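Local coordinates for lipolytic protein G-D-S-L family (Chitinophaga pinensis, PDB 4Q7Q) that is of unknown function but is probably a GDSL-type lipase or acylhydrolase that cleaves ester bonds, at residues G50-N62 with F77-V89. Numbering follows the deposited sequence.
Sequences GHNGWTSGGIAGN and FLGTNDWWQGRPV. With FMT (formic acid), chain E.
T55 and D82 bring the two backbones closest, their CA atoms 5.0 Å apart, where the N-terminal turn of helix 56-61 meets the flank of helix 80-85. D82 grips that turn with both carboxylate oxygens: OD1 takes the backbone N-H of S56 on its syn lone pair at 2.8 Å, nearly straight (170°), while S56 OG donates to OD2 at 2.7 Å from above the carboxylate plane. With chi1 at 71°, S56 OG lies between its own backbone N and carbonyl carbon, turned to the acid. R87 NH1 reaches OD2 in the guanidinium plane as a salt bridge of 2.9 Å, and one guanidinium face lies over G57 CA, where a side chain would collide with it. Replacing D82 by alanine removes both oxygens and would probably leave the S56 N-H and buried hydroxyl without their acceptor and R87 without its countercharge here. T55 caps helix 56-61, OG1 accepting from G58 N, while its CG2 rests on the Q85 amide, 3.5 Å from OE1. N81 ND2 donates to W54 O at 2.9 Å; W54 O lies in the N81 amide plane, yet ND2 stands well above the plane of the W54 carbonyl. Waters also link G53 O to Q85 NE2 and W54 O to G79 N. Toward helix 104-118, I59 CG1 packs on L78 CD2 at 3.9 Å, and both side chains touch I111. The loops after parallel strands 44-50 and 73-77, with N81 near a putative S14-D235-H238 triad, are consistent with the SGNH hydrolase fold, whose oxyanion hole typically uses a glycine and an asparagine, here probably G53 and N81.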
loop_
_atom_site.group_PDB
_atom_site.type_symbol
_atom_site.label_atom_id
_atom_site.label_comp_id
_atom_site.label_asym_id
_atom_site.label_seq_id
_atom_site.Cartn_x
_atom_site.Cartn_y
_atom_site.Cartn_z
ATOM N N GLY A 50 -9.882 -0.932 4.470
ATOM C CA GLY A 50 -8.810 -0.001 4.192
ATOM C C GLY A 50 -9.166 1.321 4.827
ATOM O O GLY A 50 -10.291 1.819 4.675
ATOM N N HIS A 51 -8.208 1.896 5.538
ATOM C CA HIS A 51 -8.415 3.168 6.218
ATOM C C HIS A 51 -7.469 4.214 5.670
ATOM O O HIS A 51 -6.252 4.066 5.732
ATOM C CB HIS A 51 -8.268 2.983 7.724
ATOM C CG HIS A 51 -9.311 2.079 8.289
ATOM N ND1 HIS A 51 -10.454 2.554 8.894
ATOM C CD2 HIS A 51 -9.420 0.732 8.278
ATOM C CE1 HIS A 51 -11.210 1.535 9.256
ATOM N NE2 HIS A 51 -10.607 0.415 8.888
ATOM N N ASN A 52 -8.058 5.260 5.104
ATOM C CA ASN A 52 -7.330 6.259 4.338
ATOM C C ASN A 52 -6.303 6.969 5.201
ATOM O O ASN A 52 -6.653 7.604 6.188
ATOM C CB ASN A 52 -8.317 7.256 3.728
ATOM C CG ASN A 52 -7.683 8.121 2.651
ATOM O OD1 ASN A 52 -6.556 7.875 2.238
ATOM N ND2 ASN A 52 -8.415 9.117 2.177
ATOM N N GLY A 53 -5.030 6.825 4.846
ATOM C CA GLY A 53 -3.972 7.523 5.539
ATOM C C GLY A 53 -3.423 6.836 6.769
ATOM O O GLY A 53 -2.519 7.364 7.401
ATOM N N TRP A 54 -3.964 5.677 7.129
ATOM C CA TRP A 54 -3.569 5.057 8.393
ATOM C C TRP A 54 -2.266 4.270 8.313
ATOM O O TRP A 54 -1.924 3.676 7.285
ATOM C CB TRP A 54 -4.659 4.124 8.928
ATOM C CG TRP A 54 -5.883 4.795 9.475
ATOM C CD1 TRP A 54 -6.446 5.978 9.069
ATOM C CD2 TRP A 54 -6.726 4.287 10.512
ATOM N NE1 TRP A 54 -7.586 6.235 9.810
ATOM C CE2 TRP A 54 -7.777 5.209 10.698
ATOM C CE3 TRP A 54 -6.687 3.145 11.313
ATOM C CZ2 TRP A 54 -8.777 5.021 11.643
ATOM C CZ3 TRP A 54 -7.688 2.957 12.253
ATOM C CH2 TRP A 54 -8.708 3.896 12.417
ATOM N N THR A 55 -1.576 4.223 9.445
ATOM C CA THR A 55 -0.411 3.367 9.609
ATOM C C THR A 55 -0.850 2.022 10.200
ATOM O O THR A 55 -1.987 1.882 10.678
ATOM C CB THR A 55 0.596 3.991 10.572
ATOM O OG1 THR A 55 -0.023 4.120 11.857
ATOM C CG2 THR A 55 1.033 5.369 10.075
ATOM N N SER A 56 0.045 1.039 10.193
ATOM C CA SER A 56 -0.238 -0.189 10.932
ATOM C C SER A 56 -0.418 0.112 12.423
ATOM O O SER A 56 -1.157 -0.586 13.122
ATOM C CB SER A 56 0.841 -1.252 10.717
ATOM O OG SER A 56 2.051 -0.906 11.366
ATOM N N GLY A 57 0.258 1.153 12.899
ATOM C CA GLY A 57 0.095 1.621 14.268
ATOM C C GLY A 57 -1.327 2.081 14.558
ATOM O O GLY A 57 -1.887 1.755 15.606
ATOM N N GLY A 58 -1.918 2.843 13.640
ATOM C CA GLY A 58 -3.303 3.268 13.786
ATOM C C GLY A 58 -4.299 2.119 13.718
ATOM O O GLY A 58 -5.261 2.055 14.497
ATOM N N ILE A 59 -4.073 1.203 12.779
ATOM C CA ILE A 59 -4.916 0.024 12.675
ATOM C C ILE A 59 -4.856 -0.780 13.983
ATOM O O ILE A 59 -5.889 -1.095 14.576
ATOM C CB ILE A 59 -4.492 -0.854 11.476
ATOM C CG1 ILE A 59 -4.719 -0.109 10.149
ATOM C CG2 ILE A 59 -5.221 -2.182 11.509
ATOM C CD1 ILE A 59 -6.178 0.009 9.730
ATOM N N ALA A 60 -3.643 -1.089 14.434
ATOM C CA ALA A 60 -3.451 -1.868 15.650
ATOM C C ALA A 60 -4.017 -1.140 16.867
ATOM O O ALA A 60 -4.654 -1.758 17.716
ATOM C CB ALA A 60 -1.967 -2.181 15.850
ATOM N N GLY A 61 -3.795 0.171 16.940
ATOM C CA GLY A 61 -4.232 0.963 18.078
ATOM C C GLY A 61 -5.737 1.086 18.199
ATOM O O GLY A 61 -6.256 1.390 19.271
ATOM N N ASN A 62 -6.440 0.858 17.096
ATOM C CA ASN A 62 -7.897 0.955 17.073
ATOM C C ASN A 62 -8.533 -0.381 16.752
ATOM O O ASN A 62 -9.699 -0.438 16.360
ATOM C CB ASN A 62 -8.355 1.959 16.013
ATOM C CG ASN A 62 -8.087 3.385 16.411
ATOM O OD1 ASN A 62 -8.861 3.986 17.148
ATOM N ND2 ASN A 62 -6.990 3.940 15.920
ATOM N N PHE A 77 -2.419 -5.229 4.322
ATOM C CA PHE A 77 -1.621 -4.490 3.349
ATOM C C PHE A 77 -1.322 -3.123 3.968
ATOM O O PHE A 77 -2.045 -2.149 3.740
ATOM C CB PHE A 77 -2.452 -4.354 2.067
ATOM C CG PHE A 77 -1.712 -3.793 0.872
ATOM C CD1 PHE A 77 -0.395 -3.352 0.947
ATOM C CD2 PHE A 77 -2.373 -3.696 -0.346
ATOM C CE1 PHE A 77 0.240 -2.826 -0.176
ATOM C CE2 PHE A 77 -1.736 -3.191 -1.472
ATOM C CZ PHE A 77 -0.432 -2.746 -1.382
ATOM N N LEU A 78 -0.263 -3.071 4.774
ATOM C CA LEU A 78 0.069 -1.901 5.579
ATOM C C LEU A 78 1.566 -1.678 5.615
ATOM O O LEU A 78 2.339 -2.609 5.420
ATOM C CB LEU A 78 -0.406 -2.096 7.020
ATOM C CG LEU A 78 -1.912 -2.179 7.224
ATOM C CD1 LEU A 78 -2.206 -2.723 8.624
ATOM C CD2 LEU A 78 -2.542 -0.806 7.011
ATOM N N GLY A 79 1.969 -0.447 5.893
ATOM C CA GLY A 79 3.360 -0.168 6.153
ATOM C C GLY A 79 3.889 1.070 5.453
ATOM O O GLY A 79 4.805 1.729 5.951
ATOM N N THR A 80 3.315 1.412 4.305
ATOM C CA THR A 80 3.830 2.545 3.554
ATOM C C THR A 80 3.681 3.852 4.344
ATOM O O THR A 80 4.573 4.707 4.332
ATOM C CB THR A 80 3.231 2.630 2.124
ATOM O OG1 THR A 80 4.062 3.473 1.318
ATOM C CG2 THR A 80 1.803 3.160 2.127
ATOM N N ASN A 81 2.586 3.993 5.082
ATOM C CA ASN A 81 2.412 5.201 5.885
ATOM C C ASN A 81 3.279 5.191 7.133
ATOM O O ASN A 81 3.730 6.246 7.570
ATOM C CB ASN A 81 0.942 5.437 6.223
ATOM C CG ASN A 81 0.112 5.702 4.991
ATOM O OD1 ASN A 81 0.582 6.342 4.048
ATOM N ND2 ASN A 81 -1.116 5.201 4.974
ATOM N N ASP A 82 3.512 4.006 7.698
ATOM C CA ASP A 82 4.457 3.863 8.800
ATOM C C ASP A 82 5.835 4.351 8.391
ATOM O O ASP A 82 6.496 5.063 9.142
ATOM C CB ASP A 82 4.568 2.397 9.229
ATOM C CG ASP A 82 3.251 1.816 9.670
ATOM O OD1 ASP A 82 2.374 1.624 8.807
ATOM O OD2 ASP A 82 3.105 1.531 10.879
ATOM N N TRP A 83 6.267 3.946 7.202
ATOM C CA TRP A 83 7.544 4.408 6.672
ATOM C C TRP A 83 7.594 5.928 6.553
ATOM O O TRP A 83 8.541 6.571 7.025
ATOM C CB TRP A 83 7.860 3.758 5.318
ATOM C CG TRP A 83 9.034 4.405 4.639
ATOM C CD1 TRP A 83 10.356 4.209 4.928
ATOM C CD2 TRP A 83 8.993 5.354 3.559
ATOM N NE1 TRP A 83 11.139 4.984 4.098
ATOM C CE2 TRP A 83 10.326 5.695 3.252
ATOM C CE3 TRP A 83 7.957 5.954 2.832
ATOM C CZ2 TRP A 83 10.653 6.605 2.247
ATOM C CZ3 TRP A 83 8.279 6.856 1.838
ATOM C CH2 TRP A 83 9.625 7.172 1.551
ATOM N N TRP A 84 6.581 6.515 5.923
ATOM C CA TRP A 84 6.596 7.954 5.720
ATOM C C TRP A 84 6.585 8.706 7.053
ATOM O O TRP A 84 7.192 9.766 7.182
ATOM C CB TRP A 84 5.446 8.423 4.817
ATOM C CG TRP A 84 5.499 9.900 4.628
ATOM C CD1 TRP A 84 4.600 10.826 5.077
ATOM C CD2 TRP A 84 6.566 10.634 4.021
ATOM N NE1 TRP A 84 5.026 12.091 4.753
ATOM C CE2 TRP A 84 6.235 12.002 4.108
ATOM C CE3 TRP A 84 7.764 10.268 3.392
ATOM C CZ2 TRP A 84 7.055 13.002 3.594
ATOM C CZ3 TRP A 84 8.582 11.267 2.882
ATOM C CH2 TRP A 84 8.223 12.614 2.987
ATOM N N GLN A 85 5.921 8.145 8.056
ATOM C CA GLN A 85 5.826 8.818 9.346
ATOM C C GLN A 85 7.038 8.555 10.228
ATOM O O GLN A 85 7.171 9.150 11.295
ATOM C CB GLN A 85 4.517 8.454 10.049
ATOM C CG GLN A 85 3.318 9.039 9.312
ATOM C CD GLN A 85 1.989 8.772 9.985
ATOM O OE1 GLN A 85 1.916 8.566 11.200
ATOM N NE2 GLN A 85 0.921 8.783 9.192
ATOM N N GLY A 86 7.936 7.683 9.774
ATOM C CA GLY A 86 9.161 7.412 10.508
ATOM C C GLY A 86 8.989 6.493 11.709
ATOM O O GLY A 86 9.825 6.506 12.624
ATOM N N ARG A 87 7.919 5.698 11.727
ATOM C CA ARG A 87 7.710 4.740 12.820
ATOM C C ARG A 87 8.798 3.689 12.797
ATOM O O ARG A 87 9.131 3.174 11.734
ATOM C CB ARG A 87 6.382 3.995 12.671
ATOM C CG ARG A 87 5.150 4.659 13.226
ATOM C CD ARG A 87 4.016 3.634 13.300
ATOM N NE ARG A 87 3.896 2.979 14.606
ATOM C CZ ARG A 87 3.588 1.693 14.784
ATOM N NH1 ARG A 87 3.399 0.892 13.738
ATOM N NH2 ARG A 87 3.478 1.196 16.014
ATOM N N PRO A 88 9.340 3.338 13.969
ATOM C CA PRO A 88 10.380 2.306 13.983
ATOM C C PRO A 88 9.842 0.953 13.528
ATOM O O PRO A 88 8.769 0.518 13.952
ATOM C CB PRO A 88 10.803 2.245 15.457
ATOM C CG PRO A 88 9.722 2.890 16.218
ATOM C CD PRO A 88 9.078 3.890 15.310
ATOM N N VAL A 89 10.596 0.302 12.656
ATOM C CA VAL A 89 10.243 -1.019 12.182
ATOM C C VAL A 89 10.245 -2.007 13.340
ATOM O O VAL A 89 9.340 -2.825 13.477
ATOM C CB VAL A 89 11.241 -1.485 11.117
ATOM C CG1 VAL A 89 11.054 -2.966 10.817
ATOM C CG2 VAL A 89 11.093 -0.641 9.857
HETATM C C FMT E . -3.834 5.748 16.797
HETATM O O1 FMT E . -3.486 4.583 17.010
HETATM O O2 FMT E . -4.637 6.120 15.927
HETATM O O HOH W 1 -1.732 8.238 9.907
HETATM O O HOH W 2 -2.752 5.915 3.097
HETATM O O HOH W 3 0.234 2.001 5.829
#